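Long-range contacts in enoyl-CoA hydratase/isomerase family protein (Ruegeria pomeroyi, PDB 3L3S), which probably acts as a hydro-lyase of the crotonase superfamily in fatty acid metabolism and assembles as a dimer of trimers: residues L18-G23 with H52-H57; P104-A109 with R215-L220; G119-A124 with A152-R157; Y130-A135 with L189-L194; R136-G141 with G171-A176. All coordinates share one frame; numbering follows the deposited sequence.

Contact 1: L18-G23 with H52-H57; sequences LTLTLG and HVLVIH
L18, L20 and L22 of strand 18-22 pair with V53, V55 and H57 of strand 53-57 through five backbone hydrogen bonds, the parallel pairing of a beta-alpha-beta unit. L18 N donates to V53 O and V55 N to L18 O, and the pattern repeats two residues on, where L20 N meets V55 O at 2.7 Å and H57 N donates to L20 O. L22 N closes the series on H57 O, less straight at 150°. CA-H...O contacts accompany these bonds, among them T19 CA to V55 O at 3.4 Å.

The apolar contacts lie on the face carrying L18, L20, L54 and I56. L18 and L54 run side by side, L18 CD2 lying 3.8 Å from L54 CD1. L20 CD1 sits 4.2 Å from both L54 CD1 and I56 CG1, while L22 CD1 touches I56 CG2 at 3.9 Å. On the other face T19 OG1, anti to its carbonyl carbon (chi1 -61°), approaches V55 CB at 3.8 Å.

Helix 32-45, the crossover between the two strands, covers the leucine-rich face through A45, A41 and L38. V53 and V55 pack against helix 194-207, and strand 9-14 runs antiparallel along the outer edge of strand 17-22.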
# COMPACT_ATOMS: atom_id res chain seq x y z
N LEU B 18 6.11 -7.68 28.35
CA LEU B 18 5.29 -8.86 28.65
C LEU B 18 5.34 -9.85 27.48
O LEU B 18 4.80 -9.59 26.39
CB LEU B 18 3.83 -8.47 28.98
CG LEU B 18 2.76 -9.56 29.17
CD1 LEU B 18 3.10 -10.57 30.27
CD2 LEU B 18 1.44 -8.91 29.47
N THR B 19 5.99 -10.98 27.71
CA THR B 19 6.13 -12.02 26.71
C THR B 19 5.07 -13.08 26.90
O THR B 19 4.93 -13.65 27.99
CB THR B 19 7.56 -12.61 26.70
OG1 THR B 19 8.49 -11.57 26.39
CG2 THR B 19 7.71 -13.72 25.66
N LEU B 20 4.29 -13.27 25.84
CA LEU B 20 3.22 -14.25 25.76
C LEU B 20 3.78 -15.42 24.97
O LEU B 20 4.00 -15.33 23.75
CB LEU B 20 1.99 -13.64 25.08
CG LEU B 20 1.34 -12.41 25.74
CD1 LEU B 20 0.11 -11.93 24.96
CD2 LEU B 20 0.96 -12.73 27.17
N THR B 21 4.10 -16.49 25.69
CA THR B 21 4.67 -17.68 25.08
C THR B 21 3.58 -18.75 24.91
O THR B 21 3.17 -19.41 25.87
CB THR B 21 5.90 -18.17 25.88
OG1 THR B 21 6.87 -17.12 25.92
CG2 THR B 21 6.53 -19.37 25.23
N LEU B 22 3.11 -18.87 23.67
CA LEU B 22 2.06 -19.83 23.28
C LEU B 22 2.40 -21.29 23.60
O LEU B 22 3.43 -21.82 23.18
CB LEU B 22 1.79 -19.68 21.77
CG LEU B 22 0.69 -18.75 21.22
CD1 LEU B 22 0.81 -17.32 21.71
CD2 LEU B 22 0.74 -18.80 19.71
N GLY B 23 1.54 -21.93 24.40
CA GLY B 23 1.74 -23.33 24.75
C GLY B 23 1.17 -24.27 23.71
O GLY B 23 1.02 -23.90 22.54
N HIS B 52 4.23 -2.39 29.45
CA HIS B 52 4.45 -1.33 28.48
C HIS B 52 4.41 -1.84 27.04
O HIS B 52 3.90 -1.16 26.15
CB HIS B 52 5.79 -0.63 28.74
CG HIS B 52 5.87 0.13 30.04
ND1 HIS B 52 6.96 0.90 30.38
CD2 HIS B 52 5.01 0.21 31.09
CE1 HIS B 52 6.78 1.41 31.59
NE2 HIS B 52 5.60 1.01 32.04
N VAL B 53 5.00 -3.01 26.80
CA VAL B 53 5.04 -3.63 25.47
C VAL B 53 4.71 -5.13 25.50
O VAL B 53 5.01 -5.81 26.49
CB VAL B 53 6.42 -3.42 24.75
CG1 VAL B 53 6.58 -2.01 24.29
CG2 VAL B 53 7.55 -3.72 25.68
N LEU B 54 4.09 -5.62 24.43
CA LEU B 54 3.70 -7.02 24.31
C LEU B 54 4.53 -7.76 23.26
O LEU B 54 4.79 -7.23 22.18
CB LEU B 54 2.23 -7.16 23.89
CG LEU B 54 1.00 -6.90 24.77
CD1 LEU B 54 0.94 -7.94 25.85
CD2 LEU B 54 0.98 -5.49 25.33
N VAL B 55 4.97 -8.97 23.62
CA VAL B 55 5.71 -9.85 22.71
C VAL B 55 4.94 -11.17 22.65
O VAL B 55 4.58 -11.72 23.69
CB VAL B 55 7.19 -10.12 23.16
CG1 VAL B 55 7.84 -11.16 22.23
CG2 VAL B 55 8.02 -8.83 23.13
N ILE B 56 4.60 -11.60 21.44
CA ILE B 56 3.87 -12.84 21.21
C ILE B 56 4.84 -13.82 20.54
O ILE B 56 5.25 -13.63 19.40
CB ILE B 56 2.60 -12.61 20.34
CG1 ILE B 56 1.63 -11.68 21.09
CG2 ILE B 56 1.90 -13.94 20.03
CD1 ILE B 56 0.43 -11.22 20.28
N HIS B 57 5.17 -14.87 21.27
CA HIS B 57 6.11 -15.88 20.81
C HIS B 57 5.47 -17.27 20.72
O HIS B 57 4.95 -17.79 21.71
CB HIS B 57 7.32 -15.90 21.78
CG HIS B 57 8.50 -16.72 21.32
ND1 HIS B 57 9.51 -17.09 22.19
CD2 HIS B 57 8.85 -17.22 20.11
CE1 HIS B 57 10.44 -17.76 21.53
NE2 HIS B 57 10.06 -17.86 20.27

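Contact 2: P104-A109 with R215-L220; sequences PKPTIA and RGLETL
L217 points from helix 210-223 at the loop residues P104 to P106, just ahead of strand 107-111, and lays its CD1 branch against their backbone. CD1 lies 3.2 Å from P104 O and 3.8 Å from P106 N, and L217 CB also stands 3.6 Å from P104 O. The leucine thus meets mainly a carbonyl oxygen and a proline nitrogen with no hydrogen to donate. The side chains of L217 and P106 slant across one another, with P106 CG 4.0 Å from L217 CD1.

E218 is oriented differently. With CG anti to the backbone N (chi1 -168°) and the chain extended beyond it, its side chain runs alongside the P104 ring in the same direction, bringing OE2 to 3.6 Å from P104 CG. This is van der Waals packing, and no hydrogen bond links the two segments. The other carboxylate oxygen, E218 OE1, faces R215 NH1 of the same helix in a long ion pair of 3.8 Å.

The contact is plain packing of helix 210-223 on the entry to a central strand of the sheet. P106 is also covered by L205 of helix 194-207, and L217 reaches L169 of the second subunit.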
# COMPACT_ATOMS: atom_id res chain seq x y z
N PRO B 104 -3.30 0.05 21.98
CA PRO B 104 -2.45 1.24 22.14
C PRO B 104 -0.98 0.94 22.44
O PRO B 104 -0.11 1.70 22.05
CB PRO B 104 -3.10 1.97 23.31
CG PRO B 104 -4.52 1.59 23.19
CD PRO B 104 -4.44 0.12 22.92
N LYS B 105 -0.74 -0.17 23.14
CA LYS B 105 0.61 -0.63 23.50
C LYS B 105 1.21 -1.47 22.37
O LYS B 105 0.48 -2.25 21.75
CB LYS B 105 0.56 -1.42 24.81
CG LYS B 105 0.18 -0.55 25.99
CD LYS B 105 -0.02 -1.30 27.27
CE LYS B 105 -0.80 -0.41 28.24
NZ LYS B 105 -0.87 -1.00 29.59
N PRO B 106 2.51 -1.28 22.05
CA PRO B 106 3.18 -2.04 20.97
C PRO B 106 3.14 -3.55 21.12
O PRO B 106 3.35 -4.09 22.21
CB PRO B 106 4.61 -1.54 21.03
CG PRO B 106 4.48 -0.16 21.53
CD PRO B 106 3.45 -0.30 22.62
N THR B 107 2.78 -4.22 20.03
CA THR B 107 2.70 -5.68 19.98
C THR B 107 3.72 -6.20 18.95
O THR B 107 3.78 -5.72 17.81
CB THR B 107 1.28 -6.16 19.64
OG1 THR B 107 0.89 -5.65 18.36
CG2 THR B 107 0.27 -5.65 20.71
N ILE B 108 4.58 -7.11 19.38
CA ILE B 108 5.64 -7.68 18.53
C ILE B 108 5.56 -9.20 18.46
O ILE B 108 5.52 -9.87 19.48
CB ILE B 108 7.07 -7.29 19.05
CG1 ILE B 108 7.22 -5.76 19.15
CG2 ILE B 108 8.16 -7.85 18.12
CD1 ILE B 108 8.29 -5.30 20.10
N ALA B 109 5.61 -9.72 17.24
CA ALA B 109 5.58 -11.15 17.01
C ALA B 109 6.99 -11.68 16.68
O ALA B 109 7.70 -11.11 15.86
CB ALA B 109 4.62 -11.47 15.89
N ARG B 215 -0.56 7.20 22.78
CA ARG B 215 -1.43 8.18 22.12
C ARG B 215 -1.00 8.26 20.64
O ARG B 215 -1.84 8.30 19.75
CB ARG B 215 -1.28 9.54 22.80
CG ARG B 215 -2.35 10.56 22.47
CD ARG B 215 -3.62 10.39 23.29
NE ARG B 215 -4.66 11.29 22.81
CZ ARG B 215 -5.69 10.91 22.05
NH1 ARG B 215 -5.83 9.64 21.69
NH2 ARG B 215 -6.57 11.81 21.63
N GLY B 216 0.31 8.17 20.41
CA GLY B 216 0.86 8.22 19.06
C GLY B 216 0.55 7.02 18.19
O GLY B 216 0.26 7.17 17.00
N LEU B 217 0.57 5.83 18.80
CA LEU B 217 0.26 4.58 18.10
C LEU B 217 -1.23 4.51 17.80
O LEU B 217 -1.62 4.13 16.69
CB LEU B 217 0.64 3.36 18.95
CG LEU B 217 1.41 2.20 18.32
CD1 LEU B 217 1.39 1.05 19.29
CD2 LEU B 217 0.87 1.72 16.96
N GLU B 218 -2.04 4.91 18.77
CA GLU B 218 -3.50 4.90 18.64
C GLU B 218 -3.95 5.83 17.52
O GLU B 218 -4.74 5.43 16.66
CB GLU B 218 -4.15 5.29 19.97
CG GLU B 218 -5.65 5.05 20.04
CD GLU B 218 -6.15 4.98 21.46
OE1 GLU B 218 -5.89 5.93 22.24
OE2 GLU B 218 -6.78 3.96 21.81
N THR B 219 -3.36 7.02 17.48
CA THR B 219 -3.66 8.03 16.47
C THR B 219 -3.25 7.55 15.07
O THR B 219 -4.00 7.75 14.12
CB THR B 219 -2.97 9.37 16.83
OG1 THR B 219 -3.41 9.79 18.12
CG2 THR B 219 -3.28 10.45 15.83
N LEU B 220 -2.11 6.84 14.99
CA LEU B 220 -1.59 6.30 13.72
C LEU B 220 -2.55 5.29 13.09
O LEU B 220 -2.85 5.37 11.90
CB LEU B 220 -0.19 5.70 13.91
CG LEU B 220 0.54 4.86 12.83
CD1 LEU B 220 0.71 5.63 11.50
CD2 LEU B 220 1.89 4.42 13.37

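Contact 3: G119-A124 with A152-R157; sequences GLQLMA and AVAVSR
A154 and A124 meet CB to CB at 4.0 Å where helix 118-124 packs against helix 150-155, a close helix-helix contact in the interior of the crotonase fold. Small residues on both sides let the backbones come near: the CA atoms of A124 and V155 are 5.5 Å apart. A124 CB rests 3.8 Å from A154 O, and A154 CB in turn lies 3.9 Å from Q121 O. V155 sends CG2, anti to its carbonyl carbon, between L120 and A124; it is 4.0 Å from L120 CG and 4.1 Å from A124 CB. The L120 and V155 side chains cross at about a right angle.

Q121 contributes its aliphatic part, CG touching A154 CB. Its extended chain carries NE2 onward to a hydrogen bond with the hydroxyl of Y232 of the third subunit, a ring that also packs on A154, so the helix pair is tied into the trimer. L120 is backed by F137 and L139, and the backbone O of M123, a selenomethionine, accepts from R162 NH2 of the second subunit.

No direct hydrogen bond crosses between the segments, but one water donates to two buried backbone carbonyls, A124 O at 2.6 Å and A154 O at 2.7 Å.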
# COMPACT_ATOMS: atom_id res chain seq x y z
N GLY B 119 -2.78 -18.42 12.20
CA GLY B 119 -1.47 -18.25 12.79
C GLY B 119 -0.72 -17.12 12.11
O GLY B 119 0.11 -16.45 12.74
N LEU B 120 -1.02 -16.92 10.83
CA LEU B 120 -0.41 -15.82 10.07
C LEU B 120 -1.17 -14.53 10.41
O LEU B 120 -0.58 -13.46 10.44
CB LEU B 120 -0.45 -16.10 8.56
CG LEU B 120 0.23 -15.10 7.61
CD1 LEU B 120 1.70 -14.91 7.96
CD2 LEU B 120 0.08 -15.60 6.21
N GLN B 121 -2.45 -14.67 10.75
CA GLN B 121 -3.31 -13.55 11.15
C GLN B 121 -2.84 -12.92 12.47
O GLN B 121 -2.77 -11.70 12.57
CB GLN B 121 -4.76 -14.05 11.29
CG GLN B 121 -5.77 -13.05 11.83
CD GLN B 121 -7.20 -13.57 11.83
OE1 GLN B 121 -7.45 -14.78 11.75
NE2 GLN B 121 -8.15 -12.65 11.90
N LEU B 122 -2.50 -13.77 13.44
CA LEU B 122 -2.02 -13.36 14.77
C LEU B 122 -0.77 -12.52 14.63
O LEU B 122 -0.63 -11.48 15.29
CB LEU B 122 -1.69 -14.60 15.62
CG LEU B 122 -1.26 -14.41 17.09
CD1 LEU B 122 -2.44 -13.96 17.94
CD2 LEU B 122 -0.67 -15.72 17.64
N MSE B 123 0.10 -12.98 13.74
CA MSE B 123 1.36 -12.32 13.43
C MSE B 123 1.06 -11.01 12.69
O MSE B 123 1.58 -9.96 13.05
CB MSE B 123 2.21 -13.25 12.56
CG MSE B 123 3.65 -12.84 12.46
SE MSE B 123 4.39 -13.19 10.70
CE MSE B 123 3.28 -11.87 9.80
N ALA B 124 0.17 -11.08 11.70
CA ALA B 124 -0.23 -9.92 10.90
C ALA B 124 -0.94 -8.85 11.72
O ALA B 124 -0.83 -7.67 11.40
CB ALA B 124 -1.08 -10.35 9.73
N ALA B 152 -7.14 -13.38 5.97
CA ALA B 152 -6.79 -12.45 4.88
C ALA B 152 -7.13 -10.99 5.19
O ALA B 152 -6.63 -10.08 4.53
CB ALA B 152 -7.41 -12.88 3.56
N VAL B 153 -7.95 -10.77 6.23
CA VAL B 153 -8.33 -9.43 6.68
C VAL B 153 -7.11 -8.72 7.27
O VAL B 153 -6.74 -7.64 6.81
CB VAL B 153 -9.50 -9.48 7.70
CG1 VAL B 153 -9.80 -8.09 8.28
CG2 VAL B 153 -10.75 -10.01 7.04
N ALA B 154 -6.46 -9.37 8.24
CA ALA B 154 -5.27 -8.80 8.88
C ALA B 154 -4.07 -8.80 7.93
O ALA B 154 -3.30 -7.83 7.93
CB ALA B 154 -4.94 -9.55 10.16
N VAL B 155 -3.95 -9.84 7.10
CA VAL B 155 -2.85 -9.96 6.12
C VAL B 155 -2.95 -8.88 5.03
O VAL B 155 -1.94 -8.28 4.66
CB VAL B 155 -2.78 -11.40 5.48
CG1 VAL B 155 -1.64 -11.50 4.48
CG2 VAL B 155 -2.57 -12.45 6.56
N SER B 156 -4.17 -8.60 4.56
CA SER B 156 -4.42 -7.58 3.53
C SER B 156 -4.06 -6.16 3.97
O SER B 156 -3.98 -5.26 3.14
CB SER B 156 -5.87 -7.61 3.08
OG SER B 156 -6.74 -7.32 4.16
N ARG B 157 -3.87 -5.98 5.27
CA ARG B 157 -3.50 -4.68 5.80
C ARG B 157 -1.99 -4.47 5.86
O ARG B 157 -1.54 -3.33 5.95
CB ARG B 157 -4.14 -4.44 7.17
CG ARG B 157 -5.44 -3.61 7.12
CD ARG B 157 -6.53 -4.28 6.30
NE ARG B 157 -7.81 -3.59 6.37
CZ ARG B 157 -8.94 -4.01 5.79
NH1 ARG B 157 -8.98 -5.12 5.07
NH2 ARG B 157 -10.05 -3.29 5.94
O HOH W 1 -2.53 -6.28 10.05

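Contact 4: Y130-A135 with L189-L194; sequences YASPAA and LPEAAL
L189 N donates a nearly straight backbone hydrogen bond to A131 O, at 3.0 Å and 171°, where the end of strand 128-131 meets the loop leading into helix 194-207. L189 O receives a CA-H...O contact from S132 CA and has P133 CD 3.2 Å away.

L194 points toward the strand and spreads its two branches over it. CG stands anti to the backbone N (chi1 -165°), and beyond it CD1 lies 3.7 Å from A131 O and 3.9 Å from Y130 CB, while CD2 reaches S132 N at 3.8 Å. An alanine here would probably leave a gap over the backbone from Y130 to S132, where CD1 and CD2 now lie, and could let the start of helix 194-207 shift. L189 lies alongside Y130, CD1 to CD1, and the tyrosine hydroxyl continues to E166 OE2 of the second subunit.

At the exposed end E191, bent at chi2, brings OE2 to 3.4 Å from P133 CD and OE1 to 3.7 Å from S132 OG. Neither approach is a hydrogen bond, and S132 OG is bonded weakly to E112 O instead. Polar pairing thus rests on one backbone bond beside the buried L194, and the carboxylate probably adds little.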
# COMPACT_ATOMS: atom_id res chain seq x y z
N TYR B 130 9.24 -10.05 13.51
CA TYR B 130 10.64 -10.39 13.21
C TYR B 130 10.79 -11.89 13.03
O TYR B 130 10.36 -12.68 13.88
CB TYR B 130 11.57 -9.86 14.31
CG TYR B 130 11.53 -8.35 14.44
CD1 TYR B 130 12.38 -7.53 13.65
CD2 TYR B 130 10.57 -7.72 15.26
CE1 TYR B 130 12.25 -6.12 13.67
CE2 TYR B 130 10.43 -6.32 15.29
CZ TYR B 130 11.27 -5.52 14.49
OH TYR B 130 11.07 -4.16 14.44
N ALA B 131 11.39 -12.27 11.92
CA ALA B 131 11.58 -13.67 11.60
C ALA B 131 13.01 -14.13 11.38
O ALA B 131 13.92 -13.32 11.21
CB ALA B 131 10.72 -14.04 10.40
N SER B 132 13.18 -15.45 11.45
CA SER B 132 14.46 -16.12 11.21
C SER B 132 14.37 -16.53 9.73
O SER B 132 13.28 -16.47 9.16
CB SER B 132 14.57 -17.38 12.10
OG SER B 132 13.87 -18.50 11.58
N PRO B 133 15.50 -16.91 9.08
CA PRO B 133 15.41 -17.30 7.67
C PRO B 133 14.56 -18.52 7.33
O PRO B 133 13.96 -18.57 6.26
CB PRO B 133 16.87 -17.51 7.28
CG PRO B 133 17.54 -16.46 8.05
CD PRO B 133 16.91 -16.64 9.42
N ALA B 134 14.44 -19.45 8.28
CA ALA B 134 13.65 -20.68 8.11
C ALA B 134 12.12 -20.49 8.19
O ALA B 134 11.36 -21.42 7.93
CB ALA B 134 14.09 -21.71 9.12
N ALA B 135 11.69 -19.27 8.52
CA ALA B 135 10.27 -18.95 8.65
C ALA B 135 9.49 -18.97 7.34
O ALA B 135 9.89 -18.33 6.35
CB ALA B 135 10.09 -17.61 9.36
N LEU B 189 16.52 -11.87 10.73
CA LEU B 189 17.71 -11.99 11.56
C LEU B 189 18.17 -13.44 11.76
O LEU B 189 17.34 -14.36 11.69
CB LEU B 189 17.46 -11.35 12.94
CG LEU B 189 17.52 -9.83 12.88
CD1 LEU B 189 16.13 -9.27 13.13
CD2 LEU B 189 18.57 -9.29 13.82
N PRO B 190 19.50 -13.68 11.94
CA PRO B 190 19.97 -15.06 12.15
C PRO B 190 19.34 -15.58 13.45
O PRO B 190 19.24 -14.83 14.43
CB PRO B 190 21.50 -14.89 12.26
CG PRO B 190 21.70 -13.43 12.56
CD PRO B 190 20.65 -12.77 11.74
N GLU B 191 18.86 -16.83 13.43
CA GLU B 191 18.16 -17.44 14.57
C GLU B 191 18.76 -17.41 15.96
O GLU B 191 18.05 -17.61 16.94
CB GLU B 191 17.63 -18.84 14.25
CG GLU B 191 18.49 -19.68 13.34
CD GLU B 191 18.20 -19.48 11.86
OE1 GLU B 191 17.23 -20.08 11.35
OE2 GLU B 191 18.95 -18.72 11.20
N ALA B 192 20.06 -17.10 16.04
CA ALA B 192 20.77 -17.00 17.32
C ALA B 192 20.64 -15.57 17.86
O ALA B 192 20.69 -15.34 19.07
CB ALA B 192 22.24 -17.37 17.15
N ALA B 193 20.40 -14.62 16.95
CA ALA B 193 20.27 -13.21 17.29
C ALA B 193 18.83 -12.71 17.41
O ALA B 193 18.60 -11.64 17.96
CB ALA B 193 21.02 -12.36 16.27
N LEU B 194 17.88 -13.52 16.94
CA LEU B 194 16.44 -13.19 16.96
C LEU B 194 15.85 -12.86 18.33
O LEU B 194 15.18 -11.84 18.48
CB LEU B 194 15.62 -14.29 16.27
CG LEU B 194 14.16 -13.99 15.86
CD1 LEU B 194 14.10 -12.82 14.87
CD2 LEU B 194 13.53 -15.22 15.24

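Contact 5: R136-G141 with G171-A176; sequences RFCLPG and GATYDA
F137 N donates to Y174 O at 2.7 Å, in the plane of the carbonyl though bent to 151° at the hydrogen. The return bond, Y174 N to F137 O at 2.9 Å, completes a single antiparallel hydrogen-bonded pair between strand 137-138 and the loop joining helices 161-170 and 176-182. Within the chain, strand 137-138 is outermost in the small parallel sheet, beside strand 114-116, and this loop runs along it. Each carbonyl also takes a CA-H...O contact, Y174 O from R136 CA and F137 O from T173 CA. G171, turning out of helix 161-170 with positive phi, brings its CA 3.2 Å from L139 O, where a side chain would come close to that oxygen.

F137 CG is anti to the carbonyl carbon (chi1 -51°), and the ring meets the other segment by its edge: CD2 is 3.5 Å from D175 O, and CE2 is 3.8 Å from A176 CA, which lies in the ring plane. The ring also packs on L120, M123 and M167. An alanine in its place would probably leave D175 O and A176 without their aromatic neighbour and open a gap between helices 118-124 and 176-182.

C138 SG lies 3.3 Å from G171 O. The Y174 ring presents its edge to F137 O, and its hydroxyl is hydrogen-bonded to E166. Two backbone bonds thus hold the chains in register at F137 and Y174, the F137 ring edge packs on the start of helix 176-182, and the D175 N-cap, OD1 accepting from W178 N, is consistent with stabilising that first turn.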
# COMPACT_ATOMS: atom_id res chain seq x y z
N ARG B 136 8.44 -19.79 7.31
CA ARG B 136 7.57 -19.93 6.15
C ARG B 136 6.19 -19.38 6.48
O ARG B 136 5.81 -19.29 7.65
CB ARG B 136 7.52 -21.37 5.65
CG ARG B 136 8.84 -21.88 5.06
CD ARG B 136 8.79 -23.37 4.71
NE ARG B 136 8.16 -24.16 5.77
CZ ARG B 136 8.81 -24.93 6.65
NH1 ARG B 136 10.13 -25.03 6.64
NH2 ARG B 136 8.11 -25.59 7.57
N PHE B 137 5.50 -18.89 5.45
CA PHE B 137 4.20 -18.24 5.61
C PHE B 137 3.17 -18.81 4.66
O PHE B 137 3.44 -18.96 3.46
CB PHE B 137 4.36 -16.72 5.41
CG PHE B 137 5.47 -16.11 6.23
CD1 PHE B 137 5.23 -15.67 7.54
CD2 PHE B 137 6.79 -16.06 5.73
CE1 PHE B 137 6.29 -15.19 8.36
CE2 PHE B 137 7.86 -15.59 6.54
CZ PHE B 137 7.61 -15.16 7.84
N CYS B 138 1.97 -19.06 5.17
CA CYS B 138 0.94 -19.66 4.34
C CYS B 138 -0.49 -19.31 4.72
O CYS B 138 -0.77 -18.89 5.85
CB CYS B 138 1.10 -21.19 4.41
SG CYS B 138 0.04 -22.14 3.33
N LEU B 139 -1.36 -19.47 3.72
CA LEU B 139 -2.81 -19.31 3.81
C LEU B 139 -3.29 -20.54 2.99
O LEU B 139 -3.61 -20.41 1.81
CB LEU B 139 -3.29 -17.98 3.19
CG LEU B 139 -3.06 -16.64 3.90
CD1 LEU B 139 -3.81 -15.53 3.17
CD2 LEU B 139 -3.52 -16.70 5.35
N PRO B 140 -3.39 -21.73 3.63
CA PRO B 140 -3.80 -23.00 3.01
C PRO B 140 -5.26 -23.43 2.82
O PRO B 140 -5.51 -24.60 2.53
CB PRO B 140 -3.07 -24.01 3.88
CG PRO B 140 -3.30 -23.45 5.25
CD PRO B 140 -3.14 -21.94 5.08
N GLY B 141 -6.20 -22.50 2.94
CA GLY B 141 -7.62 -22.82 2.81
C GLY B 141 -8.15 -23.55 1.58
O GLY B 141 -8.93 -24.50 1.71
N GLY B 171 -2.62 -20.87 -2.11
CA GLY B 171 -2.37 -21.61 -0.88
C GLY B 171 -0.94 -22.09 -0.64
O GLY B 171 -0.69 -22.94 0.22
N ALA B 172 -0.01 -21.51 -1.39
CA ALA B 172 1.40 -21.86 -1.34
C ALA B 172 2.14 -21.33 -0.12
O ALA B 172 1.68 -20.38 0.53
CB ALA B 172 2.10 -21.38 -2.61
N THR B 173 3.26 -21.97 0.21
CA THR B 173 4.09 -21.55 1.32
C THR B 173 5.18 -20.64 0.75
O THR B 173 5.77 -20.94 -0.29
CB THR B 173 4.72 -22.74 2.10
OG1 THR B 173 5.51 -23.53 1.21
CG2 THR B 173 3.65 -23.61 2.73
N TYR B 174 5.35 -19.50 1.41
CA TYR B 174 6.31 -18.48 1.01
C TYR B 174 7.39 -18.36 2.06
O TYR B 174 7.09 -18.45 3.25
CB TYR B 174 5.59 -17.15 0.85
CG TYR B 174 4.58 -17.12 -0.28
CD1 TYR B 174 4.94 -16.68 -1.57
CD2 TYR B 174 3.25 -17.53 -0.06
CE1 TYR B 174 4.00 -16.63 -2.62
CE2 TYR B 174 2.30 -17.49 -1.11
CZ TYR B 174 2.69 -17.04 -2.38
OH TYR B 174 1.78 -17.00 -3.39
N ASP B 175 8.63 -18.11 1.63
CA ASP B 175 9.77 -17.99 2.54
C ASP B 175 9.89 -16.63 3.24
O ASP B 175 9.06 -15.74 3.05
CB ASP B 175 11.09 -18.39 1.83
CG ASP B 175 11.43 -17.54 0.59
OD1 ASP B 175 10.67 -16.62 0.21
OD2 ASP B 175 12.50 -17.80 -0.03
N ALA B 176 10.94 -16.48 4.06
CA ALA B 176 11.20 -15.25 4.80
C ALA B 176 11.59 -14.06 3.91
O ALA B 176 11.23 -12.92 4.21
CB ALA B 176 12.28 -15.49 5.85

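How the contacts relate
Contacts 1, 2 and 4 follow one another across the main sheet: I56 N of contact 1 bonds to I108 O of contact 2 (2.8 Å), and A109 O accepts from Y130 N of contact 4 (3.0 Å). Contact 3 packs against this sheet, its L122 CD2 lying 3.9 Å from I56 CG2 and its M123 CG 3.8 Å from A109 CB. It continues into contact 5, centres 12 Å apart, where M123 SE meets F137 CE1 at 3.6 Å. A176 CB of contact 5 packs on the carbonyl oxygens of S132, P133 and A135 of contact 4. Contacts 2 and 5, about 27 Å apart between centres, lie on opposite sides of the chain's centre.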